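Local coordinates for protein Udp-n-acetylglucosamine pyrophosphorylase (Trypanosoma brucei, PDB 4BQH) that probably catalyses the formation of UDP-N-acetylglucosamine and diphosphate from UTP and N-acetylglucosamine 1-phosphate, and is captured here with an allosteric inhibitor, at residues E45-D50 against A209-P214; Q113-I118 against Q175-T180; A240-L245 against H365-A370; V276-I281 against N360-H365. One frame throughout, in Å; residues are numbered along the deposited sequence.

Interaction 1: E45-D50 against A209-P214; sequences ELAGVD and AQSSVP. With 9VU ((3S)-3-[2-(1,3-benzodioxol-5-yl)-2-oxidanylidene-ethyl]-4-bromanyl-5-methyl-3-oxidanyl-1H-indol-2-one), chain C.
With OG anti to its own carbonyl carbon (chi1 -66°), Ser211 reaches Ala47, while Leu46, in the matching setting (chi1 -69°), brings CG onto Ser212. The first segment holds a type II beta turn, Leu46 to Val49, in the loop joining helix 32-44 to helix 51-64; together with the approach to strand 213-214 it walls part of the inhibitor pocket. Ser211 OG gives its proton to Ala47 O at 2.6 Å, in the carbonyl plane and on a lone pair. The same hydroxyl accepts from a water that in turn takes the N-H of Ala47. One residue on, Ser212 N donates to Glu45 O over 2.9 Å, nearly straight at 165°. Leu46 CG lies 3.4 Å from Ser212 OG, and Leu46 CD2 touches Pro214 CD at 3.8 Å, the two side chains meeting obliquely. Ser212 O, beside Leu46 CD2 and Val49 CG2, is buried with no polar partner. Glu45 OE1, which also holds a salt bridge to Arg230, shares a water with Ser212 OG. Gly48, at positive phi, turns its carbonyl to the inhibitor: 9VU NAG donates to Gly48 O at 2.8 Å, and Asp50 N donates to 9VU OAN, also at 2.8 Å.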
loop_
_atom_site.group_PDB
_atom_site.type_symbol
_atom_site.label_atom_id
_atom_site.label_comp_id
_atom_site.label_asym_id
_atom_site.label_seq_id
_atom_site.Cartn_x
_atom_site.Cartn_y
_atom_site.Cartn_z
ATOM N N GLU A 45 16.309 12.769 5.721
ATOM C CA GLU A 45 15.058 12.258 6.307
ATOM C C GLU A 45 13.912 13.239 6.157
ATOM O O GLU A 45 12.759 12.832 6.276
ATOM C CB GLU A 45 15.220 11.944 7.798
ATOM C CG GLU A 45 16.275 10.892 8.078
ATOM C CD GLU A 45 16.378 10.609 9.564
ATOM O OE1 GLU A 45 15.353 10.245 10.182
ATOM O OE2 GLU A 45 17.475 10.764 10.117
ATOM N N LEU A 46 14.228 14.521 5.975
ATOM C CA LEU A 46 13.196 15.547 5.722
ATOM C C LEU A 46 13.423 16.277 4.394
ATOM O O LEU A 46 13.126 17.470 4.262
ATOM C CB LEU A 46 13.098 16.557 6.883
ATOM C CG LEU A 46 12.529 15.898 8.150
ATOM C CD1 LEU A 46 13.683 15.648 9.086
ATOM C CD2 LEU A 46 11.450 16.764 8.798
ATOM N N ALA A 47 13.978 15.556 3.425
ATOM C CA ALA A 47 14.233 16.126 2.102
ATOM C C ALA A 47 12.954 16.766 1.551
ATOM O O ALA A 47 11.866 16.176 1.637
ATOM C CB ALA A 47 14.746 15.045 1.156
ATOM N N GLY A 48 13.080 17.978 1.028
ATOM C CA GLY A 48 11.979 18.639 0.348
ATOM C C GLY A 48 10.964 19.324 1.248
ATOM O O GLY A 48 10.198 20.160 0.766
ATOM N N VAL A 49 10.977 19.004 2.558
ATOM C CA VAL A 49 10.023 19.599 3.508
ATOM C C VAL A 49 10.177 21.114 3.544
ATOM O O VAL A 49 11.291 21.646 3.704
ATOM C CB VAL A 49 10.200 19.024 4.940
ATOM C CG1 VAL A 49 9.483 19.889 5.986
ATOM C CG2 VAL A 49 9.751 17.559 4.998
ATOM N N ASP A 50 9.048 21.803 3.404
ATOM C CA ASP A 50 9.011 23.258 3.418
ATOM C C ASP A 50 8.603 23.689 4.829
ATOM O O ASP A 50 7.448 23.563 5.222
ATOM C CB ASP A 50 8.006 23.728 2.350
ATOM C CG ASP A 50 7.878 25.247 2.246
ATOM O OD1 ASP A 50 8.162 25.995 3.189
ATOM O OD2 ASP A 50 7.434 25.691 1.176
ATOM N N ALA A 209 12.971 7.373 -1.132
ATOM C CA ALA A 209 12.700 7.623 0.288
ATOM C C ALA A 209 11.661 8.697 0.484
ATOM O O ALA A 209 11.670 9.737 -0.210
ATOM C CB ALA A 209 13.979 8.033 1.001
ATOM N N GLN A 210 10.776 8.451 1.440
ATOM C CA GLN A 210 9.800 9.448 1.860
ATOM C C GLN A 210 10.461 10.367 2.858
ATOM O O GLN A 210 11.567 10.078 3.367
ATOM C CB GLN A 210 8.589 8.767 2.522
ATOM C CG GLN A 210 8.908 7.956 3.768
ATOM C CD GLN A 210 7.752 7.057 4.116
ATOM O OE1 GLN A 210 6.739 7.517 4.666
ATOM N NE2 GLN A 210 7.846 5.795 3.705
ATOM N N SER A 211 9.760 11.445 3.172
ATOM C CA SER A 211 10.182 12.346 4.237
ATOM C C SER A 211 9.334 12.188 5.479
ATOM O O SER A 211 8.136 11.944 5.412
ATOM C CB SER A 211 10.157 13.781 3.734
ATOM O OG SER A 211 11.163 13.895 2.725
ATOM N N SER A 212 9.973 12.332 6.630
ATOM C CA SER A 212 9.258 12.393 7.886
ATOM C C SER A 212 8.709 13.815 8.084
ATOM O O SER A 212 9.007 14.738 7.313
ATOM C CB SER A 212 10.192 12.004 9.018
ATOM O OG SER A 212 11.296 12.902 9.072
ATOM N N VAL A 213 7.880 13.993 9.109
ATOM C CA VAL A 213 7.222 15.279 9.358
ATOM C C VAL A 213 7.599 15.719 10.782
ATOM O O VAL A 213 7.529 14.905 11.708
ATOM C CB VAL A 213 5.690 15.121 9.250
ATOM C CG1 VAL A 213 4.967 16.410 9.644
ATOM C CG2 VAL A 213 5.312 14.774 7.809
ATOM N N PRO A 214 8.013 16.983 10.962
ATOM C CA PRO A 214 8.411 17.418 12.345
ATOM C C PRO A 214 7.264 17.337 13.359
ATOM O O PRO A 214 6.075 17.382 12.960
ATOM C CB PRO A 214 8.783 18.888 12.161
ATOM C CG PRO A 214 9.068 19.045 10.690
ATOM C CD PRO A 214 8.140 18.080 9.989
HETATM O OAN 9VU C . 6.645 20.505 2.673
HETATM C CAH 9VU C . 6.491 19.973 1.556
HETATM N NAG 9VU C . 7.419 19.973 0.596
HETATM C CAC 9VU C . 6.915 19.342 -0.500
HETATM C CAB 9VU C . 7.495 19.139 -1.687
HETATM C CAA 9VU C . 6.845 18.494 -2.751
HETATM C CAF 9VU C . 5.527 18.069 -2.543
HETATM C CAJ 9VU C . 4.816 17.409 -3.602
HETATM C CAE 9VU C . 4.957 18.308 -1.272
HETATM BR BRA 9VU C . 3.193 17.657 -1.009
HETATM C CAD 9VU C . 5.637 18.931 -0.269
HETATM C CAI 9VU C . 5.316 19.328 1.078
HETATM O OAL 9VU C . 4.297 20.331 1.058
HETATM C CAM 9VU C . 4.747 18.214 1.996
HETATM C CAO 9VU C . 5.767 17.107 2.334
HETATM O OAP 9VU C . 6.950 17.289 2.010
HETATM C CAQ 9VU C . 5.304 15.962 3.047
HETATM C CAV 9VU C . 3.949 15.647 3.175
HETATM C CAU 9VU C . 3.536 14.567 3.863
HETATM O OAY 9VU C . 2.262 14.120 4.067
HETATM C CAX 9VU C . 2.396 13.198 5.183
HETATM O OAW 9VU C . 3.735 12.707 5.048
HETATM C CAT 9VU C . 4.403 13.730 4.431
HETATM C CAS 9VU C . 5.724 13.957 4.338
HETATM C CAR 9VU C . 6.202 15.064 3.639
HETATM O O HOH W 1 13.437 12.069 10.885
HETATM O O HOH W 2 12.432 9.552 6.214
HETATM O O HOH W 3 13.660 12.441 3.130
#

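Interaction 2: Q113-I118 against Q175-T180; sequences QIAFLI and QLLVMT
Ala115 to Ile118 pair in register with Gln175 to Val178 as two parallel strands, in the buried interior of the large mixed sheet. Five backbone bonds zigzag between them: Gln175 and Leu177 each use both N-H and C=O on strand 114-118, and Met179 N closes the series on Ile118 O at 2.9 Å. Among them, Leu177 O takes the N-H of Ile118 at 2.7 Å. The connection between the strands includes helix 147-166, giving a beta-alpha-beta crossover of the kind expected in the nucleotide-sugar-binding GT-A clan. That helix covers the face carrying Ile118, Leu176 and Val178. Here Leu176, with chi2 at 58°, sets CD1 against Ile118 CD1 at 3.6 Å while resting it 3.5 Å from Phe116 O. On the other face Leu177 points CD1 between two neighbours, with Ala115 CB and Leu117 CB each 4.1 Å from it; the side chains of Leu117 and Leu177 cross at about a right angle. Leu117 also sends CD2 to Met179 CB, 4.0 Å away, and on this face meets Val241 and Leu245 of helix 241-246. Gln175 bends its amide aside, where OE1 bonds to His206.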
loop_
_atom_site.group_PDB
_atom_site.type_symbol
_atom_site.label_atom_id
_atom_site.label_comp_id
_atom_site.label_asym_id
_atom_site.label_seq_id
_atom_site.Cartn_x
_atom_site.Cartn_y
_atom_site.Cartn_z
ATOM N N GLN A 113 2.117 -0.471 -18.630
ATOM C CA GLN A 113 1.441 0.725 -18.120
ATOM C C GLN A 113 1.235 0.744 -16.611
ATOM O O GLN A 113 0.752 1.756 -16.075
ATOM C CB GLN A 113 0.077 0.867 -18.779
ATOM C CG GLN A 113 0.171 1.236 -20.253
ATOM C CD GLN A 113 -1.208 1.287 -20.854
ATOM O OE1 GLN A 113 -2.023 0.413 -20.603
ATOM N NE2 GLN A 113 -1.490 2.329 -21.616
ATOM N N ILE A 114 1.624 -0.323 -15.921
ATOM C CA ILE A 114 1.296 -0.439 -14.476
ATOM C C ILE A 114 2.531 -0.349 -13.578
ATOM O O ILE A 114 3.538 -1.016 -13.827
ATOM C CB ILE A 114 0.543 -1.775 -14.178
ATOM C CG1 ILE A 114 -0.685 -1.920 -15.095
ATOM C CG2 ILE A 114 0.223 -1.937 -12.674
ATOM C CD1 ILE A 114 -1.629 -0.723 -15.051
ATOM N N ALA A 115 2.440 0.465 -12.534
ATOM C CA ALA A 115 3.439 0.464 -11.469
ATOM C C ALA A 115 2.754 0.034 -10.182
ATOM O O ALA A 115 1.554 0.305 -9.988
ATOM C CB ALA A 115 4.057 1.841 -11.293
ATOM N N PHE A 116 3.504 -0.629 -9.304
ATOM C CA PHE A 116 3.010 -0.967 -7.965
ATOM C C PHE A 116 3.920 -0.267 -6.966
ATOM O O PHE A 116 5.124 -0.480 -6.982
ATOM C CB PHE A 116 2.998 -2.485 -7.682
ATOM C CG PHE A 116 2.300 -2.820 -6.399
ATOM C CD1 PHE A 116 2.941 -2.638 -5.175
ATOM C CD2 PHE A 116 0.977 -3.240 -6.412
ATOM C CE1 PHE A 116 2.268 -2.890 -3.982
ATOM C CE2 PHE A 116 0.301 -3.491 -5.218
ATOM C CZ PHE A 116 0.941 -3.295 -4.012
ATOM N N LEU A 117 3.337 0.552 -6.097
ATOM C CA LEU A 117 4.102 1.329 -5.126
ATOM C C LEU A 117 3.925 0.641 -3.769
ATOM O O LEU A 117 2.805 0.581 -3.227
ATOM C CB LEU A 117 3.584 2.769 -5.102
ATOM C CG LEU A 117 4.342 3.844 -4.312
ATOM C CD1 LEU A 117 3.762 5.221 -4.629
ATOM C CD2 LEU A 117 4.311 3.563 -2.808
ATOM N N ILE A 118 5.008 0.074 -3.237
ATOM C CA ILE A 118 4.930 -0.566 -1.910
ATOM C C ILE A 118 5.301 0.448 -0.827
ATOM O O ILE A 118 6.399 1.038 -0.865
ATOM C CB ILE A 118 5.964 -1.708 -1.744
ATOM C CG1 ILE A 118 5.813 -2.779 -2.805
ATOM C CG2 ILE A 118 5.818 -2.301 -0.335
ATOM C CD1 ILE A 118 6.855 -3.901 -2.685
ATOM N N GLN A 175 6.424 -1.836 -13.102
ATOM C CA GLN A 175 7.487 -1.095 -12.378
ATOM C C GLN A 175 7.195 -1.181 -10.892
ATOM O O GLN A 175 6.066 -0.905 -10.483
ATOM C CB GLN A 175 7.534 0.365 -12.811
ATOM C CG GLN A 175 7.788 0.543 -14.315
ATOM C CD GLN A 175 9.147 0.025 -14.730
ATOM O OE1 GLN A 175 10.142 0.224 -14.031
ATOM N NE2 GLN A 175 9.195 -0.673 -15.869
ATOM N N LEU A 176 8.197 -1.585 -10.108
ATOM C CA LEU A 176 8.051 -1.710 -8.670
ATOM C C LEU A 176 8.696 -0.482 -8.036
ATOM O O LEU A 176 9.884 -0.188 -8.260
ATOM C CB LEU A 176 8.732 -2.996 -8.160
ATOM C CG LEU A 176 8.648 -3.198 -6.639
ATOM C CD1 LEU A 176 7.200 -3.239 -6.160
ATOM C CD2 LEU A 176 9.359 -4.465 -6.214
ATOM N N LEU A 177 7.901 0.237 -7.250
ATOM C CA LEU A 177 8.360 1.452 -6.579
ATOM C C LEU A 177 8.370 1.138 -5.098
ATOM O O LEU A 177 7.311 0.838 -4.525
ATOM C CB LEU A 177 7.372 2.593 -6.868
ATOM C CG LEU A 177 6.796 2.724 -8.281
ATOM C CD1 LEU A 177 5.871 3.939 -8.325
ATOM C CD2 LEU A 177 7.938 2.835 -9.283
ATOM N N VAL A 178 9.554 1.149 -4.490
ATOM C CA VAL A 178 9.670 0.765 -3.087
ATOM C C VAL A 178 9.881 2.048 -2.268
ATOM O O VAL A 178 10.936 2.677 -2.369
ATOM C CB VAL A 178 10.854 -0.214 -2.886
ATOM C CG1 VAL A 178 10.992 -0.603 -1.413
ATOM C CG2 VAL A 178 10.631 -1.444 -3.746
ATOM N N MET A 179 8.866 2.449 -1.501
ATOM C CA MET A 179 8.949 3.716 -0.785
ATOM C C MET A 179 9.529 3.510 0.604
ATOM O O MET A 179 8.852 3.098 1.539
ATOM C CB MET A 179 7.605 4.467 -0.721
ATOM C CG MET A 179 7.866 5.917 -0.278
ATOM S SD MET A 179 6.356 6.906 -0.283
ATOM C CE MET A 179 5.621 6.378 1.246
ATOM N N THR A 180 10.811 3.813 0.715
ATOM C CA THR A 180 11.573 3.527 1.921
ATOM C C THR A 180 11.436 4.712 2.890
ATOM O O THR A 180 10.764 5.697 2.598
ATOM C CB THR A 180 13.040 3.339 1.540
ATOM O OG1 THR A 180 13.461 4.482 0.781
ATOM C CG2 THR A 180 13.210 2.071 0.674
#

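Interaction 3: A240-L245 against H365-A370; sequences AVFAAL and HFMSLA. With 9VU ((3S)-3-[2-(1,3-benzodioxol-5-yl)-2-oxidanylidene-ethyl]-4-bromanyl-5-methyl-3-oxidanyl-1H-indol-2-one), chain C.
Phe242 of helix 241-246 projects onto Met367 and Ala370 of helix 364-374, a helix-on-helix contact against the central sheet of this GT-A-clan protein. The two segments run almost perpendicular, at 94°, with axes 9.6 Å apart at closest approach, and no hydrogen bond crosses the gap, filled mainly by side chains. Ala370 CB sits over one face of the Phe242 ring as a CH-pi contact, 3.9 Å from the centroid and 30° off the normal. Val241 CG2, from the same helix as the ring, covers the opposite face, so the phenyl is clasped between two methyls. Ala370 CB also lies above a face of the Phe366 ring, offset toward its rim, so one methyl touches both rings. Met367 crosses Phe242 at about a right angle in an oblique Met-aromatic contact. Bent at chi3 (-70°), its chain carries CE into a group of carbons, 3.6 Å from Phe242 CE1 and 3.5 Å from Leu245 CD1. Met367 is also met by Leu265 of helix 264-270, and Leu403 and Leu406 pack on Phe242. Elsewhere on its surface, segment 240-245 lines the inhibitor pocket: Ala240 CB lies 3.3 Å from 9VU OAW, and Ala243 CB comes within 3.5 Å of 9VU OAP.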
loop_
_atom_site.group_PDB
_atom_site.type_symbol
_atom_site.label_atom_id
_atom_site.label_comp_id
_atom_site.label_asym_id
_atom_site.label_seq_id
_atom_site.Cartn_x
_atom_site.Cartn_y
_atom_site.Cartn_z
ATOM N N ALA A 240 2.489 10.820 2.389
ATOM C CA ALA A 240 3.902 11.087 2.007
ATOM C C ALA A 240 4.277 10.692 0.568
ATOM O O ALA A 240 5.323 11.135 0.059
ATOM C CB ALA A 240 4.875 10.421 2.995
ATOM N N VAL A 241 3.454 9.853 -0.068
ATOM C CA VAL A 241 3.753 9.360 -1.418
ATOM C C VAL A 241 3.946 10.504 -2.391
ATOM O O VAL A 241 4.812 10.433 -3.255
ATOM C CB VAL A 241 2.707 8.357 -2.016
ATOM C CG1 VAL A 241 2.690 7.056 -1.226
ATOM C CG2 VAL A 241 1.302 8.942 -2.113
ATOM N N PHE A 242 3.133 11.556 -2.260
ATOM C CA PHE A 242 3.151 12.602 -3.291
ATOM C C PHE A 242 4.462 13.376 -3.325
ATOM O O PHE A 242 5.067 13.549 -4.394
ATOM C CB PHE A 242 1.939 13.525 -3.147
ATOM C CG PHE A 242 0.644 12.799 -3.229
ATOM C CD1 PHE A 242 0.214 12.241 -4.452
ATOM C CD2 PHE A 242 -0.150 12.652 -2.111
ATOM C CE1 PHE A 242 -0.974 11.551 -4.528
ATOM C CE2 PHE A 242 -1.354 11.968 -2.183
ATOM C CZ PHE A 242 -1.765 11.418 -3.397
ATOM N N ALA A 243 4.913 13.808 -2.151
ATOM C CA ALA A 243 6.209 14.471 -1.998
ATOM C C ALA A 243 7.356 13.546 -2.382
ATOM O O ALA A 243 8.321 13.969 -3.052
ATOM C CB ALA A 243 6.369 14.960 -0.557
ATOM N N ALA A 244 7.250 12.280 -1.993
ATOM C CA ALA A 244 8.301 11.328 -2.287
ATOM C C ALA A 244 8.467 11.105 -3.800
ATOM O O ALA A 244 9.593 11.072 -4.279
ATOM C CB ALA A 244 8.078 10.022 -1.530
ATOM N N LEU A 245 7.355 10.985 -4.531
ATOM C CA LEU A 245 7.394 10.830 -5.983
ATOM C C LEU A 245 7.859 12.114 -6.673
ATOM O O LEU A 245 8.296 12.063 -7.807
ATOM C CB LEU A 245 6.015 10.419 -6.516
ATOM C CG LEU A 245 5.610 8.974 -6.241
ATOM C CD1 LEU A 245 4.110 8.842 -6.502
ATOM C CD2 LEU A 245 6.395 7.957 -7.086
ATOM N N HIS A 365 -1.839 10.885 -13.939
ATOM C CA HIS A 365 -2.360 12.256 -13.912
ATOM C C HIS A 365 -2.797 12.654 -12.522
ATOM O O HIS A 365 -2.450 13.758 -12.060
ATOM C CB HIS A 365 -3.545 12.427 -14.868
ATOM C CG HIS A 365 -3.957 13.877 -15.082
ATOM N ND1 HIS A 365 -4.948 14.228 -15.920
ATOM C CD2 HIS A 365 -3.439 15.068 -14.575
ATOM C CE1 HIS A 365 -5.091 15.573 -15.916
ATOM N NE2 HIS A 365 -4.182 16.084 -15.091
ATOM N N PHE A 366 -3.558 11.780 -11.844
ATOM C CA PHE A 366 -3.943 12.091 -10.454
ATOM C C PHE A 366 -2.721 12.239 -9.549
ATOM O O PHE A 366 -2.679 13.155 -8.719
ATOM C CB PHE A 366 -4.929 11.066 -9.853
ATOM C CG PHE A 366 -5.277 11.365 -8.418
ATOM C CD1 PHE A 366 -6.171 12.381 -8.115
ATOM C CD2 PHE A 366 -4.642 10.699 -7.365
ATOM C CE1 PHE A 366 -6.447 12.705 -6.786
ATOM C CE2 PHE A 366 -4.958 11.007 -6.039
ATOM C CZ PHE A 366 -5.865 12.004 -5.759
ATOM N N MET A 367 -1.753 11.325 -9.667
ATOM C CA MET A 367 -0.569 11.434 -8.804
ATOM C C MET A 367 0.109 12.793 -8.984
ATOM O O MET A 367 0.564 13.409 -8.013
ATOM C CB MET A 367 0.400 10.287 -9.059
ATOM C CG MET A 367 -0.199 8.906 -8.777
ATOM S SD MET A 367 -0.894 8.685 -7.133
ATOM C CE MET A 367 0.605 8.695 -6.131
ATOM N N SER A 368 0.211 13.231 -10.236
ATOM C CA SER A 368 0.774 14.545 -10.571
ATOM C C SER A 368 -0.034 15.708 -10.000
ATOM O O SER A 368 0.510 16.629 -9.394
ATOM C CB SER A 368 0.846 14.699 -12.094
ATOM O OG SER A 368 1.710 13.729 -12.653
ATOM N N LEU A 369 -1.339 15.688 -10.219
ATOM C CA LEU A 369 -2.162 16.824 -9.837
ATOM C C LEU A 369 -2.251 16.888 -8.319
ATOM O O LEU A 369 -2.251 17.981 -7.748
ATOM C CB LEU A 369 -3.578 16.689 -10.437
ATOM C CG LEU A 369 -4.559 17.854 -10.184
ATOM C CD1 LEU A 369 -5.499 18.015 -11.373
ATOM C CD2 LEU A 369 -5.426 17.581 -8.970
ATOM N N ALA A 370 -2.390 15.725 -7.684
ATOM C CA ALA A 370 -2.528 15.662 -6.230
ATOM C C ALA A 370 -1.271 16.210 -5.607
ATOM O O ALA A 370 -1.343 16.960 -4.619
ATOM C CB ALA A 370 -2.771 14.229 -5.747
HETATM O OAN 9VU C . 6.645 20.505 2.673
HETATM C CAH 9VU C . 6.491 19.973 1.556
HETATM N NAG 9VU C . 7.419 19.973 0.596
HETATM C CAC 9VU C . 6.915 19.342 -0.500
HETATM C CAB 9VU C . 7.495 19.139 -1.687
HETATM C CAA 9VU C . 6.845 18.494 -2.751
HETATM C CAF 9VU C . 5.527 18.069 -2.543
HETATM C CAJ 9VU C . 4.816 17.409 -3.602
HETATM C CAE 9VU C . 4.957 18.308 -1.272
HETATM BR BRA 9VU C . 3.193 17.657 -1.009
HETATM C CAD 9VU C . 5.637 18.931 -0.269
HETATM C CAI 9VU C . 5.316 19.328 1.078
HETATM O OAL 9VU C . 4.297 20.331 1.058
HETATM C CAM 9VU C . 4.747 18.214 1.996
HETATM C CAO 9VU C . 5.767 17.107 2.334
HETATM O OAP 9VU C . 6.950 17.289 2.010
HETATM C CAQ 9VU C . 5.304 15.962 3.047
HETATM C CAV 9VU C . 3.949 15.647 3.175
HETATM C CAU 9VU C . 3.536 14.567 3.863
HETATM O OAY 9VU C . 2.262 14.120 4.067
HETATM C CAX 9VU C . 2.396 13.198 5.183
HETATM O OAW 9VU C . 3.735 12.707 5.048
HETATM C CAT 9VU C . 4.403 13.730 4.431
HETATM C CAS 9VU C . 5.724 13.957 4.338
HETATM C CAR 9VU C . 6.202 15.064 3.639
#

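Interaction 4: V276-I281 against N360-H365; sequences VQIGNI and NLCSLH
Val276 and Cys362 exchange two backbone bonds, Val276 N to Cys362 O at 2.8 Å and Cys362 N to Val276 O at 2.9 Å. A second hydrogen-bonded pair follows at Ile278 and Asn360, tight in one direction (Ile278 N to Asn360 O, 2.8 Å) and longer in the other (Asn360 N to Ile278 O, 3.3 Å). Between them lies the non-hydrogen-bonded pair Gln277 and Leu361; there Leu361, with chi2 at 70°, sets CD1 against CA and CB of Gln277, 3.6 Å from each. On the other face Ile278 CD1 approaches Cys362 SG at 4.3 Å, and Val276 CG2 meets Leu364 CD1 at 4.0 Å across the strand end. In the mixed sheet of this GT-A-clan protein, strand 359-363 runs antiparallel to both its long neighbours, 275-280 and 304-309. Farther out, Gln277 extends with CG anti to the backbone N (chi1 -177°), and its NE2 donates to Asn287 O. Helix 291-300 covers that face, packing Phe293, Ile294 and Ala297 on Leu361. Where strand gives way to helix, Ser363 is the N-cap: its OG accepts from Phe366 N and also bonds to His303 ND1.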
loop_
_atom_site.group_PDB
_atom_site.type_symbol
_atom_site.label_atom_id
_atom_site.label_comp_id
_atom_site.label_asym_id
_atom_site.label_seq_id
_atom_site.Cartn_x
_atom_site.Cartn_y
_atom_site.Cartn_z
ATOM N N VAL A 276 -0.845 3.693 -11.031
ATOM C CA VAL A 276 -0.001 3.296 -9.911
ATOM C C VAL A 276 -0.922 2.648 -8.876
ATOM O O VAL A 276 -1.846 3.307 -8.372
ATOM C CB VAL A 276 0.696 4.528 -9.280
ATOM C CG1 VAL A 276 1.618 4.093 -8.133
ATOM C CG2 VAL A 276 1.526 5.297 -10.307
ATOM N N GLN A 277 -0.695 1.361 -8.602
ATOM C CA GLN A 277 -1.413 0.699 -7.520
ATOM C C GLN A 277 -0.587 0.865 -6.250
ATOM O O GLN A 277 0.632 0.699 -6.286
ATOM C CB GLN A 277 -1.584 -0.778 -7.823
ATOM C CG GLN A 277 -2.399 -1.486 -6.727
ATOM C CD GLN A 277 -2.612 -2.980 -7.000
ATOM O OE1 GLN A 277 -2.183 -3.502 -8.022
ATOM N NE2 GLN A 277 -3.267 -3.669 -6.066
ATOM N N ILE A 278 -1.232 1.223 -5.145
ATOM C CA ILE A 278 -0.498 1.537 -3.913
ATOM C C ILE A 278 -0.954 0.585 -2.829
ATOM O O ILE A 278 -2.156 0.378 -2.645
ATOM C CB ILE A 278 -0.750 2.987 -3.458
ATOM C CG1 ILE A 278 -0.306 3.949 -4.573
ATOM C CG2 ILE A 278 0.014 3.291 -2.164
ATOM C CD1 ILE A 278 -0.961 5.291 -4.517
ATOM N N GLY A 279 0.002 0.015 -2.107
ATOM C CA GLY A 279 -0.353 -0.873 -0.985
ATOM C C GLY A 279 0.721 -0.942 0.062
ATOM O O GLY A 279 1.881 -0.634 -0.212
ATOM N N ASN A 280 0.329 -1.321 1.284
ATOM C CA ASN A 280 1.294 -1.457 2.361
ATOM C C ASN A 280 1.940 -2.854 2.351
ATOM O O ASN A 280 1.250 -3.854 2.148
ATOM C CB ASN A 280 0.573 -1.255 3.697
ATOM C CG ASN A 280 1.529 -0.958 4.841
ATOM O OD1 ASN A 280 2.460 -1.719 5.148
ATOM N ND2 ASN A 280 1.283 0.173 5.501
ATOM N N ILE A 281 3.257 -2.896 2.586
ATOM C CA ILE A 281 3.986 -4.157 2.633
ATOM C C ILE A 281 3.460 -5.076 3.735
ATOM O O ILE A 281 3.700 -6.276 3.684
ATOM C CB ILE A 281 5.519 -3.939 2.769
ATOM C CG1 ILE A 281 6.326 -5.237 2.465
ATOM C CG2 ILE A 281 5.870 -3.418 4.142
ATOM C CD1 ILE A 281 5.909 -6.051 1.255
ATOM N N ASN A 360 -5.242 1.333 -3.074
ATOM C CA ASN A 360 -5.700 2.332 -4.046
ATOM C C ASN A 360 -5.076 2.124 -5.409
ATOM O O ASN A 360 -3.966 1.598 -5.529
ATOM C CB ASN A 360 -5.346 3.776 -3.642
ATOM C CG ASN A 360 -5.779 4.158 -2.235
ATOM O OD1 ASN A 360 -6.811 3.720 -1.701
ATOM N ND2 ASN A 360 -5.023 5.050 -1.661
ATOM N N LEU A 361 -5.795 2.554 -6.438
ATOM C CA LEU A 361 -5.223 2.576 -7.778
ATOM C C LEU A 361 -5.440 3.977 -8.319
ATOM O O LEU A 361 -6.574 4.438 -8.406
ATOM C CB LEU A 361 -5.912 1.518 -8.647
ATOM C CG LEU A 361 -5.349 1.364 -10.054
ATOM C CD1 LEU A 361 -3.967 0.736 -10.026
ATOM C CD2 LEU A 361 -6.252 0.457 -10.846
ATOM N N CYS A 362 -4.361 4.674 -8.664
ATOM C CA CYS A 362 -4.482 6.053 -9.093
ATOM C C CYS A 362 -3.877 6.234 -10.472
ATOM O O CYS A 362 -2.845 5.635 -10.768
ATOM C CB CYS A 362 -3.731 6.965 -8.133
ATOM S SG CYS A 362 -4.397 6.907 -6.455
ATOM N N SER A 363 -4.496 7.084 -11.297
ATOM C CA SER A 363 -3.868 7.452 -12.565
ATOM C C SER A 363 -2.579 8.240 -12.301
ATOM O O SER A 363 -2.420 8.912 -11.269
ATOM C CB SER A 363 -4.810 8.312 -13.424
ATOM O OG SER A 363 -5.004 9.590 -12.837
ATOM N N LEU A 364 -1.671 8.205 -13.255
ATOM C CA LEU A 364 -0.476 9.025 -13.122
ATOM C C LEU A 364 -0.833 10.516 -13.154
ATOM O O LEU A 364 -0.231 11.313 -12.441
ATOM C CB LEU A 364 0.565 8.676 -14.198
ATOM C CG LEU A 364 1.976 9.142 -13.792
ATOM C CD1 LEU A 364 2.543 8.323 -12.636
ATOM C CD2 LEU A 364 2.935 9.054 -14.970
ATOM N N HIS A 365 -1.839 10.885 -13.939
ATOM C CA HIS A 365 -2.360 12.256 -13.912
ATOM C C HIS A 365 -2.797 12.654 -12.522
ATOM O O HIS A 365 -2.450 13.758 -12.060
ATOM C CB HIS A 365 -3.545 12.427 -14.868
ATOM C CG HIS A 365 -3.957 13.877 -15.082
ATOM N ND1 HIS A 365 -4.948 14.228 -15.920
ATOM C CD2 HIS A 365 -3.439 15.068 -14.575
ATOM C CE1 HIS A 365 -5.091 15.573 -15.916
ATOM N NE2 HIS A 365 -4.182 16.084 -15.091
#

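How the interactions relate
Starting from the N terminus, residues 45-50 open the first loop, and interaction 2 opens and closes (113-118, 175-180) before 209-214 completes interaction 1, so the second lies within the first. The pattern then repeats: 240-245 opens interaction 3, and interaction 4 (276-281 with 360-365) closes inside it just before 365-370 finishes it, the two sharing His365. No loops cross. Interactions 2 and 4 are joined through neighbouring strands 114-119 and 275-280, with Leu117 N about 2.7 Å from Gln277 O. Met179 packs SD on Val241, tying the sheet to interaction 3, while Gln210 meets both Thr180 and Ala240. Interactions 1 and 3 both touch the inhibitor.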